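Local coordinates for protein probable enoyl-CoA hydratase/isomerase (PDB 7BOR) that binds coenzyme A and probably acts on enoyl-CoA thioesters, as a crotonase-family hydratase or isomerase would, at residues A[2-10]-A[15-23]; A[35-46]-A[83-93]. All coordinates share one frame; numbering follows the deposited sequence.

Contact 1: residues A[2-10]-A[15-23]; sequences SELIRVERE and TLRLDRQDK. With COA (coenzyme A), chain C.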
loop_
_atom_site.group_PDB
_atom_site.type_symbol
_atom_site.label_atom_id
_atom_site.label_comp_id
_atom_site.label_asym_id
_atom_site.label_seq_id
_atom_site.Cartn_x
_atom_site.Cartn_y
_atom_site.Cartn_z
ATOM N N SER A 2 4.818 -17.727 11.616
ATOM C CA SER A 2 3.978 -16.522 11.594
ATOM C C SER A 2 4.760 -15.295 12.082
ATOM O O SER A 2 4.264 -14.476 12.869
ATOM C CB SER A 2 2.727 -16.728 12.451
ATOM O OG SER A 2 1.824 -17.611 11.811
ATOM N N GLU A 3 5.975 -15.161 11.557
ATOM C CA GLU A 3 6.997 -14.321 12.161
ATOM C C GLU A 3 6.979 -12.883 11.656
ATOM O O GLU A 3 7.295 -11.968 12.425
ATOM C CB GLU A 3 8.362 -14.975 11.906
ATOM C CG GLU A 3 9.584 -14.113 12.162
ATOM C CD GLU A 3 10.719 -14.412 11.182
ATOM O OE1 GLU A 3 10.612 -15.395 10.401
ATOM O OE2 GLU A 3 11.715 -13.650 11.192
ATOM N N LEU A 4 6.618 -12.644 10.394
ATOM C CA LEU A 4 6.846 -11.335 9.793
ATOM C C LEU A 4 5.592 -10.490 9.594
ATOM O O LEU A 4 5.725 -9.271 9.476
ATOM C CB LEU A 4 7.561 -11.490 8.440
ATOM C CG LEU A 4 8.967 -12.094 8.558
ATOM C CD1 LEU A 4 9.535 -12.583 7.257
ATOM C CD2 LEU A 4 9.926 -11.081 9.151
ATOM N N ILE A 5 4.402 -11.099 9.535
ATOM C CA ILE A 5 3.116 -10.397 9.525
ATOM C C ILE A 5 2.308 -10.847 10.752
ATOM O O ILE A 5 1.857 -12.001 10.820
ATOM C CB ILE A 5 2.312 -10.665 8.241
ATOM C CG1 ILE A 5 3.016 -10.165 6.960
ATOM C CG2 ILE A 5 0.898 -10.081 8.370
ATOM C CD1 ILE A 5 3.489 -8.740 6.970
ATOM N N ARG A 6 2.102 -9.942 11.711
ATOM C CA ARG A 6 1.240 -10.221 12.862
ATOM C C ARG A 6 -0.217 -9.905 12.544
ATOM O O ARG A 6 -0.516 -8.899 11.896
ATOM C CB ARG A 6 1.685 -9.413 14.075
ATOM C CG ARG A 6 2.904 -9.974 14.760
ATOM C CD ARG A 6 3.771 -8.882 15.406
ATOM N NE ARG A 6 3.023 -7.991 16.296
ATOM C CZ ARG A 6 3.579 -7.049 17.055
ATOM N NH1 ARG A 6 4.894 -6.859 17.036
ATOM N NH2 ARG A 6 2.811 -6.293 17.835
ATOM N N VAL A 7 -1.126 -10.763 13.016
ATOM C CA VAL A 7 -2.556 -10.625 12.733
ATOM C C VAL A 7 -3.402 -10.534 14.005
ATOM O O VAL A 7 -4.024 -11.517 14.421
ATOM C CB VAL A 7 -3.045 -11.794 11.868
ATOM C CG1 VAL A 7 -2.667 -11.605 10.433
ATOM C CG2 VAL A 7 -2.440 -13.115 12.379
ATOM N N GLU A 8 -3.475 -9.350 14.609
ATOM C CA GLU A 8 -4.254 -9.151 15.833
ATOM C C GLU A 8 -5.736 -8.963 15.504
ATOM O O GLU A 8 -6.133 -7.899 15.009
ATOM C CB GLU A 8 -3.723 -7.940 16.597
ATOM C CG GLU A 8 -2.279 -8.069 17.076
ATOM C CD GLU A 8 -2.088 -9.184 18.108
ATOM O OE1 GLU A 8 -2.879 -9.252 19.083
ATOM O OE2 GLU A 8 -1.149 -9.999 17.934
ATOM N N ARG A 9 -6.555 -9.980 15.808
ATOM C CA ARG A 9 -8.007 -9.933 15.652
ATOM C C ARG A 9 -8.623 -9.399 16.953
ATOM O O ARG A 9 -8.807 -10.149 17.937
ATOM C CB ARG A 9 -8.534 -11.323 15.325
ATOM C CG ARG A 9 -9.007 -11.594 13.914
ATOM C CD ARG A 9 -9.793 -12.922 13.850
ATOM N NE ARG A 9 -10.353 -13.128 12.504
ATOM C CZ ARG A 9 -9.712 -13.773 11.519
ATOM N NH1 ARG A 9 -10.287 -13.899 10.316
ATOM N NH2 ARG A 9 -8.485 -14.294 11.732
ATOM N N GLU A 10 -8.949 -8.076 16.968
ATOM C CA GLU A 10 -9.710 -7.519 18.079
ATOM C C GLU A 10 -11.224 -7.576 17.796
ATOM O O GLU A 10 -11.683 -8.294 16.901
ATOM C CB GLU A 10 -9.320 -6.064 18.326
ATOM C CG GLU A 10 -8.120 -5.760 19.108
ATOM C CD GLU A 10 -7.838 -4.251 19.126
ATOM O OE1 GLU A 10 -6.748 -3.828 18.641
ATOM O OE2 GLU A 10 -8.708 -3.464 19.608
ATOM N N THR A 15 -6.165 -6.402 12.428
ATOM C CA THR A 15 -4.968 -5.594 12.278
ATOM C C THR A 15 -3.833 -6.414 11.669
ATOM O O THR A 15 -3.373 -7.387 12.282
ATOM C CB THR A 15 -4.537 -5.036 13.633
ATOM O OG1 THR A 15 -5.552 -4.158 14.124
ATOM C CG2 THR A 15 -3.227 -4.275 13.498
ATOM N N LEU A 16 -3.364 -5.994 10.480
ATOM C CA LEU A 16 -2.172 -6.560 9.838
ATOM C C LEU A 16 -0.971 -5.675 10.172
ATOM O O LEU A 16 -0.905 -4.513 9.753
ATOM C CB LEU A 16 -2.370 -6.678 8.338
ATOM C CG LEU A 16 -3.646 -7.389 7.897
ATOM C CD1 LEU A 16 -3.769 -7.412 6.375
ATOM C CD2 LEU A 16 -3.718 -8.797 8.483
ATOM N N ARG A 17 -0.025 -6.217 10.928
ATOM C CA ARG A 17 1.087 -5.448 11.463
ATOM C C ARG A 17 2.382 -6.006 10.874
ATOM O O ARG A 17 2.860 -7.061 11.289
ATOM C CB ARG A 17 1.087 -5.493 12.997
ATOM C CG ARG A 17 2.436 -5.101 13.707
ATOM C CD ARG A 17 2.398 -3.729 14.418
ATOM N NE ARG A 17 3.545 -3.465 15.314
ATOM C CZ ARG A 17 4.828 -3.375 14.925
ATOM N NH1 ARG A 17 5.169 -3.567 13.657
ATOM N NH2 ARG A 17 5.794 -3.102 15.804
ATOM N N LEU A 18 2.966 -5.276 9.927
ATOM C CA LEU A 18 4.273 -5.609 9.371
ATOM C C LEU A 18 5.339 -5.623 10.458
ATOM O O LEU A 18 5.583 -4.610 11.116
ATOM C CB LEU A 18 4.617 -4.577 8.286
ATOM C CG LEU A 18 4.021 -4.758 6.873
ATOM C CD1 LEU A 18 2.556 -5.096 6.808
ATOM C CD2 LEU A 18 4.297 -3.518 5.978
ATOM N N ASP A 19 5.999 -6.763 10.647
ATOM C CA ASP A 19 7.004 -6.893 11.714
ATOM C C ASP A 19 8.306 -7.467 11.145
ATOM O O ASP A 19 8.598 -8.657 11.307
ATOM C CB ASP A 19 6.466 -7.757 12.895
ATOM C CG ASP A 19 7.152 -7.419 14.250
ATOM O OD1 ASP A 19 8.097 -6.588 14.291
ATOM O OD2 ASP A 19 6.718 -7.986 15.280
ATOM N N ARG A 20 9.104 -6.600 10.523
ATOM C CA ARG A 20 10.402 -6.962 9.943
ATOM C C ARG A 20 11.293 -5.722 10.060
ATOM O O ARG A 20 11.786 -5.173 9.080
ATOM C CB ARG A 20 10.254 -7.454 8.515
ATOM C CG ARG A 20 11.551 -7.984 7.856
ATOM C CD ARG A 20 11.257 -8.654 6.528
ATOM N NE ARG A 20 12.454 -9.285 5.944
ATOM C CZ ARG A 20 12.977 -9.005 4.751
ATOM N NH1 ARG A 20 12.407 -8.110 3.953
ATOM N NH2 ARG A 20 14.072 -9.636 4.337
ATOM N N GLN A 21 11.514 -5.264 11.291
ATOM C CA GLN A 21 12.072 -3.933 11.508
ATOM C C GLN A 21 13.510 -3.843 11.022
ATOM O O GLN A 21 13.911 -2.824 10.457
ATOM C CB GLN A 21 11.952 -3.562 12.993
ATOM C CG GLN A 21 10.506 -3.680 13.564
ATOM C CD GLN A 21 9.484 -2.800 12.823
ATOM O OE1 GLN A 21 8.398 -3.276 12.425
ATOM N NE2 GLN A 21 9.830 -1.503 12.635
ATOM N N ASP A 22 14.295 -4.903 11.202
ATOM C CA ASP A 22 15.666 -4.919 10.703
ATOM C C ASP A 22 15.763 -4.619 9.208
ATOM O O ASP A 22 16.817 -4.168 8.752
ATOM C CB ASP A 22 16.293 -6.294 11.026
ATOM C CG ASP A 22 15.282 -7.483 10.817
ATOM O OD1 ASP A 22 14.088 -7.384 11.248
ATOM O OD2 ASP A 22 15.676 -8.511 10.210
ATOM N N LYS A 23 14.711 -4.870 8.434
ATOM C CA LYS A 23 14.737 -4.610 7.002
ATOM C C LYS A 23 13.771 -3.494 6.613
ATOM O O LYS A 23 13.321 -3.426 5.474
ATOM C CB LYS A 23 14.426 -5.888 6.224
ATOM C CG LYS A 23 15.515 -6.978 6.332
ATOM C CD LYS A 23 16.908 -6.386 6.085
ATOM C CE LYS A 23 18.043 -7.428 6.130
ATOM N NZ LYS A 23 18.125 -8.227 4.885
HETATM N N1A COA C . 14.720 -4.461 0.161
HETATM C C2A COA C . 15.722 -5.205 0.709
HETATM N N3A COA C . 16.412 -4.773 1.808
HETATM C C4A COA C . 16.043 -3.592 2.331
HETATM C C5A COA C . 15.053 -2.841 1.808
HETATM C C6A COA C . 14.380 -3.291 0.691
HETATM N N6A COA C . 13.271 -2.619 -0.003
HETATM N N7A COA C . 14.918 -1.702 2.544
HETATM C C8A COA C . 15.833 -1.726 3.537
HETATM N N9A COA C . 16.488 -2.868 3.357
HETATM C C1B COA C . 17.541 -3.228 4.328
HETATM C C2B COA C . 18.984 -2.569 4.027
HETATM O O2B COA C . 19.583 -3.286 2.875
HETATM C C3B COA C . 19.557 -2.763 5.181
HETATM O O3B COA C . 19.968 -4.185 5.333
HETATM P P3B COA C . 21.137 -4.648 6.362
HETATM O O7A COA C . 21.041 -3.902 7.677
HETATM O O8A COA C . 22.451 -4.372 5.684
HETATM O O9A COA C . 20.931 -6.109 6.631
HETATM C C4B COA C . 18.482 -2.542 6.274
HETATM O O4B COA C . 17.172 -2.922 5.553
HETATM C C5B COA C . 18.397 -1.218 6.760
HETATM O O5B COA C . 17.997 -0.451 5.669
HETATM P P1A COA C . 18.717 0.995 5.421
HETATM O O1A COA C . 18.531 1.478 3.997
HETATM O O2A COA C . 20.193 1.002 5.746
HETATM O O3A COA C . 17.972 1.993 6.501
HETATM P P2A COA C . 17.829 3.583 6.084
HETATM O O4A COA C . 17.284 4.315 7.307
HETATM O O5A COA C . 19.201 3.995 5.643
HETATM O O6A COA C . 16.847 3.770 4.756
HETATM C CBP COA C . 14.862 3.598 3.422
HETATM C CCP COA C . 15.427 3.591 4.889
HETATM C CDP COA C . 13.426 2.964 3.417
HETATM C CEP COA C . 14.791 5.046 2.877
HETATM C CAP COA C . 15.918 2.769 2.622
HETATM O OAP COA C . 16.057 1.541 3.270
HETATM C C9P COA C . 15.491 2.478 1.184
HETATM O O9P COA C . 15.517 3.314 0.328
HETATM N N8P COA C . 15.073 1.085 0.920
HETATM C C7P COA C . 14.626 0.653 -0.406
HETATM C C6P COA C . 13.372 1.456 -0.864
HETATM C C5P COA C . 12.993 0.874 -2.264
HETATM O O5P COA C . 13.608 1.125 -3.242
HETATM N N4P COA C . 11.833 0.004 -2.332
HETATM C C3P COA C . 11.473 -0.600 -3.591
HETATM C C2P COA C . 10.734 0.385 -4.459
HETATM S S1P COA C . 10.353 -0.568 -5.947
HETATM O O HOH W 1 -4.667 -2.094 16.498
#
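In the N-terminal beta hairpin of the crotonase fold, strand 5-9 runs antiparallel to strand 13-18, and Arg6 faces Arg17 as a hydrogen-bonded pair. Arg6 N reaches Arg17 O at 3.0 Å and Arg17 N returns to Arg6 O at 2.9 Å. Past the strand ends the pairing continues with Asp19 N donating to Leu4 O, while the bond from Glu8 N to Thr15 O is weak. On one face the Arg6 and Arg17 side chains run side by side, their guanidinium planes 38° apart, with Arg17 NE above one face of the Arg6 group. Asp19 probably eases this approach of like charges: its OD2 takes Arg6 NH1 at 2.8 Å in a salt bridge. The oxygen lies in the guanidinium plane, yet the nitrogen meets it from above the carboxylate plane. The Arg6 chain bends at chi2 and chi3 (52°), which brings its guanidinium across to Arg17 and Asp19.

Strand 5-9 lies at one edge of the six-stranded sheet, and the hairpin's other face turns to helix 29-44. There Ile5 CD1 touches Leu18 CD1 at 3.8 Å, and Val7 CG1 meets Leu16 CD2 at 3.6 Å. Leu4 CD2 lies against the aliphatic part of Arg20, whose guanidinium bonds Ala26 O and the CoA-site residue Asp65. Segment 15-23 then enters the coenzyme A pocket, where Lys23 CE lies 3.2 Å from the coenzyme's phosphate oxygen O9A.

Contact 2: residues A[35-46]-A[83-93]; sequences MAEALLEAQADT and RFMSALLEFPK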
loop_
_atom_site.group_PDB
_atom_site.type_symbol
_atom_site.label_atom_id
_atom_site.label_comp_id
_atom_site.label_asym_id
_atom_site.label_seq_id
_atom_site.Cartn_x
_atom_site.Cartn_y
_atom_site.Cartn_z
ATOM N N MET A 35 -0.555 -11.583 3.871
ATOM C CA MET A 35 -1.520 -10.485 3.819
ATOM C C MET A 35 -2.637 -10.790 2.840
ATOM O O MET A 35 -3.812 -10.515 3.121
ATOM C CB MET A 35 -0.810 -9.176 3.471
ATOM C CG MET A 35 -0.143 -8.550 4.688
ATOM S SD MET A 35 0.413 -6.877 4.334
ATOM C CE MET A 35 1.992 -7.248 3.533
ATOM N N ALA A 36 -2.313 -11.396 1.704
ATOM C CA ALA A 36 -3.367 -11.704 0.750
ATOM C C ALA A 36 -4.392 -12.670 1.342
ATOM O O ALA A 36 -5.601 -12.510 1.136
ATOM C CB ALA A 36 -2.779 -12.271 -0.539
ATOM N N GLU A 37 -3.938 -13.692 2.067
ATOM C CA GLU A 37 -4.903 -14.641 2.614
ATOM C C GLU A 37 -5.622 -14.053 3.826
ATOM O O GLU A 37 -6.823 -14.293 4.005
ATOM C CB GLU A 37 -4.214 -15.977 2.949
ATOM C CG GLU A 37 -3.022 -15.909 3.893
ATOM C CD GLU A 37 -2.590 -17.277 4.431
ATOM O OE1 GLU A 37 -3.400 -17.942 5.125
ATOM O OE2 GLU A 37 -1.436 -17.686 4.161
ATOM N N ALA A 38 -4.919 -13.247 4.628
ATOM C CA ALA A 38 -5.566 -12.581 5.757
ATOM C C ALA A 38 -6.707 -11.679 5.285
ATOM O O ALA A 38 -7.801 -11.671 5.880
ATOM C CB ALA A 38 -4.547 -11.778 6.560
ATOM N N LEU A 39 -6.469 -10.913 4.212
ATOM C CA LEU A 39 -7.549 -10.143 3.600
ATOM C C LEU A 39 -8.680 -11.053 3.103
ATOM O O LEU A 39 -9.863 -10.781 3.335
ATOM C CB LEU A 39 -6.993 -9.287 2.446
ATOM C CG LEU A 39 -6.050 -8.122 2.794
ATOM C CD1 LEU A 39 -5.548 -7.425 1.528
ATOM C CD2 LEU A 39 -6.724 -7.092 3.737
ATOM N N LEU A 40 -8.345 -12.122 2.378
ATOM C CA LEU A 40 -9.396 -12.908 1.727
ATOM C C LEU A 40 -10.236 -13.682 2.740
ATOM O O LEU A 40 -11.419 -13.939 2.496
ATOM C CB LEU A 40 -8.793 -13.873 0.703
ATOM C CG LEU A 40 -8.301 -13.141 -0.541
ATOM C CD1 LEU A 40 -7.410 -14.014 -1.387
ATOM C CD2 LEU A 40 -9.470 -12.631 -1.370
ATOM N N GLU A 41 -9.651 -14.067 3.867
ATOM C CA GLU A 41 -10.428 -14.708 4.919
ATOM C C GLU A 41 -11.354 -13.679 5.562
ATOM O O GLU A 41 -12.585 -13.761 5.422
ATOM C CB GLU A 41 -9.463 -15.336 5.931
ATOM C CG GLU A 41 -10.091 -16.040 7.150
ATOM C CD GLU A 41 -9.030 -16.516 8.180
ATOM O OE1 GLU A 41 -7.993 -17.098 7.766
ATOM O OE2 GLU A 41 -9.235 -16.309 9.404
ATOM N N ALA A 42 -10.763 -12.659 6.221
ATOM C CA ALA A 42 -11.484 -11.541 6.830
ATOM C C ALA A 42 -12.604 -10.983 5.961
ATOM O O ALA A 42 -13.661 -10.602 6.480
ATOM C CB ALA A 42 -10.512 -10.412 7.161
ATOM N N GLN A 43 -12.376 -10.931 4.647
ATOM C CA GLN A 43 -13.427 -10.581 3.701
ATOM C C GLN A 43 -14.670 -11.443 3.883
ATOM O O GLN A 43 -15.800 -10.979 3.672
ATOM C CB GLN A 43 -12.860 -10.725 2.278
ATOM C CG GLN A 43 -13.847 -10.841 1.107
ATOM C CD GLN A 43 -13.202 -10.434 -0.222
ATOM O OE1 GLN A 43 -12.025 -10.070 -0.264
ATOM N NE2 GLN A 43 -13.976 -10.458 -1.297
ATOM N N ALA A 44 -14.480 -12.720 4.212
ATOM C CA ALA A 44 -15.593 -13.635 4.404
ATOM C C ALA A 44 -16.007 -13.754 5.861
ATOM O O ALA A 44 -17.090 -14.273 6.149
ATOM C CB ALA A 44 -15.224 -15.019 3.854
ATOM N N ASP A 45 -15.178 -13.279 6.775
ATOM C CA ASP A 45 -15.431 -13.427 8.199
ATOM C C ASP A 45 -16.335 -12.291 8.659
ATOM O O ASP A 45 -15.876 -11.167 8.897
ATOM C CB ASP A 45 -14.118 -13.448 8.966
ATOM C CG ASP A 45 -14.323 -13.722 10.425
ATOM O OD1 ASP A 45 -15.435 -14.205 10.760
ATOM O OD2 ASP A 45 -13.406 -13.429 11.234
ATOM N N THR A 46 -17.630 -12.612 8.795
ATOM C CA THR A 46 -18.630 -11.669 9.287
ATOM C C THR A 46 -18.217 -11.023 10.607
ATOM O O THR A 46 -18.609 -9.889 10.894
ATOM C CB THR A 46 -19.976 -12.378 9.480
ATOM O OG1 THR A 46 -19.792 -13.525 10.322
ATOM C CG2 THR A 46 -20.600 -12.805 8.132
ATOM N N ARG A 83 -1.105 -11.152 -5.965
ATOM C CA ARG A 83 -2.254 -11.621 -5.190
ATOM C C ARG A 83 -2.554 -10.667 -4.039
ATOM O O ARG A 83 -3.731 -10.431 -3.714
ATOM C CB ARG A 83 -2.003 -13.041 -4.664
ATOM C CG ARG A 83 -2.062 -14.102 -5.776
ATOM C CD ARG A 83 -1.922 -15.561 -5.277
ATOM N NE ARG A 83 -0.585 -15.946 -4.842
ATOM C CZ ARG A 83 0.373 -16.359 -5.662
ATOM N NH1 ARG A 83 0.132 -16.420 -6.951
ATOM N NH2 ARG A 83 1.559 -16.724 -5.187
ATOM N N PHE A 84 -1.507 -10.086 -3.429
ATOM C CA PHE A 84 -1.763 -9.053 -2.427
ATOM C C PHE A 84 -2.458 -7.852 -3.064
ATOM O O PHE A 84 -3.464 -7.360 -2.542
ATOM C CB PHE A 84 -0.491 -8.600 -1.738
ATOM C CG PHE A 84 -0.683 -7.333 -0.960
ATOM C CD1 PHE A 84 -1.499 -7.326 0.174
ATOM C CD2 PHE A 84 -0.085 -6.149 -1.375
ATOM C CE1 PHE A 84 -1.698 -6.166 0.890
ATOM C CE2 PHE A 84 -0.266 -4.958 -0.647
ATOM C CZ PHE A 84 -1.078 -4.969 0.476
ATOM N N MET A 85 -1.972 -7.400 -4.225
ATOM C CA MET A 85 -2.594 -6.246 -4.880
ATOM C C MET A 85 -4.059 -6.500 -5.187
ATOM O O MET A 85 -4.921 -5.629 -4.963
ATOM C CB MET A 85 -1.855 -5.894 -6.177
ATOM C CG MET A 85 -0.514 -5.173 -5.982
ATOM S SD MET A 85 0.244 -4.724 -7.574
ATOM C CE MET A 85 1.603 -5.819 -7.511
ATOM N N SER A 86 -4.354 -7.672 -5.756
ATOM C CA SER A 86 -5.715 -7.985 -6.146
ATOM C C SER A 86 -6.591 -8.063 -4.921
ATOM O O SER A 86 -7.716 -7.561 -4.917
ATOM C CB SER A 86 -5.763 -9.333 -6.893
ATOM O OG SER A 86 -6.874 -9.424 -7.780
ATOM N N ALA A 87 -6.088 -8.717 -3.880
ATOM C CA ALA A 87 -6.853 -8.855 -2.641
ATOM C C ALA A 87 -7.199 -7.486 -2.026
ATOM O O ALA A 87 -8.354 -7.230 -1.680
ATOM C CB ALA A 87 -6.080 -9.714 -1.639
ATOM N N LEU A 88 -6.223 -6.598 -1.874
ATOM C CA LEU A 88 -6.548 -5.279 -1.315
ATOM C C LEU A 88 -7.477 -4.498 -2.245
ATOM O O LEU A 88 -8.530 -3.991 -1.832
ATOM C CB LEU A 88 -5.277 -4.516 -1.059
ATOM C CG LEU A 88 -5.389 -3.144 -0.381
ATOM C CD1 LEU A 88 -5.978 -3.256 0.974
ATOM C CD2 LEU A 88 -3.975 -2.572 -0.354
ATOM N N LEU A 89 -7.137 -4.442 -3.524
ATOM C CA LEU A 89 -7.986 -3.731 -4.472
ATOM C C LEU A 89 -9.438 -4.187 -4.377
ATOM O O LEU A 89 -10.373 -3.368 -4.393
ATOM C CB LEU A 89 -7.427 -3.949 -5.874
ATOM C CG LEU A 89 -8.257 -3.450 -7.033
ATOM C CD1 LEU A 89 -8.282 -1.901 -7.012
ATOM C CD2 LEU A 89 -7.680 -3.982 -8.302
ATOM N N GLU A 90 -9.655 -5.491 -4.263
ATOM C CA GLU A 90 -11.014 -6.020 -4.269
ATOM C C GLU A 90 -11.591 -6.143 -2.862
ATOM O O GLU A 90 -12.736 -6.579 -2.711
ATOM C CB GLU A 90 -11.042 -7.385 -4.996
ATOM C CG GLU A 90 -10.328 -7.379 -6.348
ATOM C CD GLU A 90 -11.214 -6.845 -7.464
ATOM O OE1 GLU A 90 -12.369 -6.515 -7.158
ATOM O OE2 GLU A 90 -10.785 -6.779 -8.640
ATOM N N PHE A 91 -10.830 -5.785 -1.823
ATOM C CA PHE A 91 -11.338 -5.937 -0.465
ATOM C C PHE A 91 -12.615 -5.107 -0.314
ATOM O O PHE A 91 -12.600 -3.897 -0.601
ATOM C CB PHE A 91 -10.307 -5.505 0.533
ATOM C CG PHE A 91 -10.601 -5.935 1.919
ATOM C CD1 PHE A 91 -10.467 -7.244 2.298
ATOM C CD2 PHE A 91 -10.968 -5.019 2.857
ATOM C CE1 PHE A 91 -10.694 -7.598 3.604
ATOM C CE2 PHE A 91 -11.186 -5.372 4.146
ATOM C CZ PHE A 91 -11.061 -6.657 4.515
ATOM N N PRO A 92 -13.744 -5.712 0.053
ATOM C CA PRO A 92 -15.012 -4.969 0.063
ATOM C C PRO A 92 -15.324 -4.226 1.350
ATOM O O PRO A 92 -16.267 -3.424 1.345
ATOM C CB PRO A 92 -16.050 -6.081 -0.177
ATOM C CG PRO A 92 -15.426 -7.269 0.506
ATOM C CD PRO A 92 -13.947 -7.164 0.254
ATOM N N LYS A 93 -14.626 -4.460 2.429
ATOM C CA LYS A 93 -14.881 -3.760 3.687
ATOM C C LYS A 93 -13.860 -2.656 3.943
ATOM O O LYS A 93 -12.851 -2.532 3.218
ATOM C CB LYS A 93 -14.881 -4.747 4.857
ATOM C CG LYS A 93 -15.847 -5.941 4.660
ATOM C CD LYS A 93 -15.727 -6.955 5.799
ATOM C CE LYS A 93 -16.402 -8.267 5.445
ATOM N NZ LYS A 93 -15.986 -9.332 6.420
HETATM O O HOH W 2 -10.577 -8.896 -2.026
#
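Leu39 sits in the middle of the packing between helix 29-44 and helix 80-90, two helices of the crotonase fold whose segments run nearly parallel, 29° apart, with axes 8.5 Å from each other. Its CG stands anti to the carbonyl carbon (chi1 -68°), and the two methyls then part company. CD1 pushes against helix 80-90 at Ala87 and Leu88, coming within 3.6 Å of Leu88 N, while CD2 sits over one face of the Phe91 ring in a CH-pi contact, 4.2 Å from the centroid. Leu39 O lies in the plane of the same ring at its edge, so one residue meets Phe91 at a face and at the edge.

A turn earlier, small side chains permit the close approach: Ala36 CB is 4.3 Å from Ala87 CB and also rests near Arg83 O. With CG anti to its backbone N (chi1 166°), Phe84 carries its ring to Met35. The Met35 sulfur makes an oblique Met-aromatic contact with it, and Met35 CB touches CD1 of the ring.

Toward the C-terminal ends, the extended side chain of Gln43 crosses Pro92 at about a right angle, its CD 3.4 Å from Pro92 CD. The amide stands nearly perpendicular to the Phe91 ring, and a water donates both to Gln43 OE1 and to Ala87 O, bridging the helices. Lys93 stretches its chain, extended beyond CG, to the C-terminal end of helix 29-44; Val48 O is a further acceptor for its ammonium. Within the contact its bond to Gln43 O is weak, whereas Lys93 NZ makes a short one to Ala42 O, 2.6 Å long and in the carbonyl plane.

How the contacts relate
Helix 29-44, which supplies one half of contact 2, packs against the hairpin of contact 1. Contact 1 comes first along the chain and closes before contact 2 opens; the helix is the next long element after strand 13-18, and the centres of the two contacts lie about 16 Å apart. The hairpin packs on one side of the helix, Leu16 against Ala38 and Leu18 against Met35, while helix 80-90 meets another side. Arg9 adds a polar tie, its NH1 forming salt bridges to Glu41 and Asp45. The contacts differ in their relation to the ligand: the 15-23 segment reaches the coenzyme A pocket through Asp22 and Lys23, whereas the side chain of Phe84 in contact 2 is about 13 Å from the bound coenzyme A.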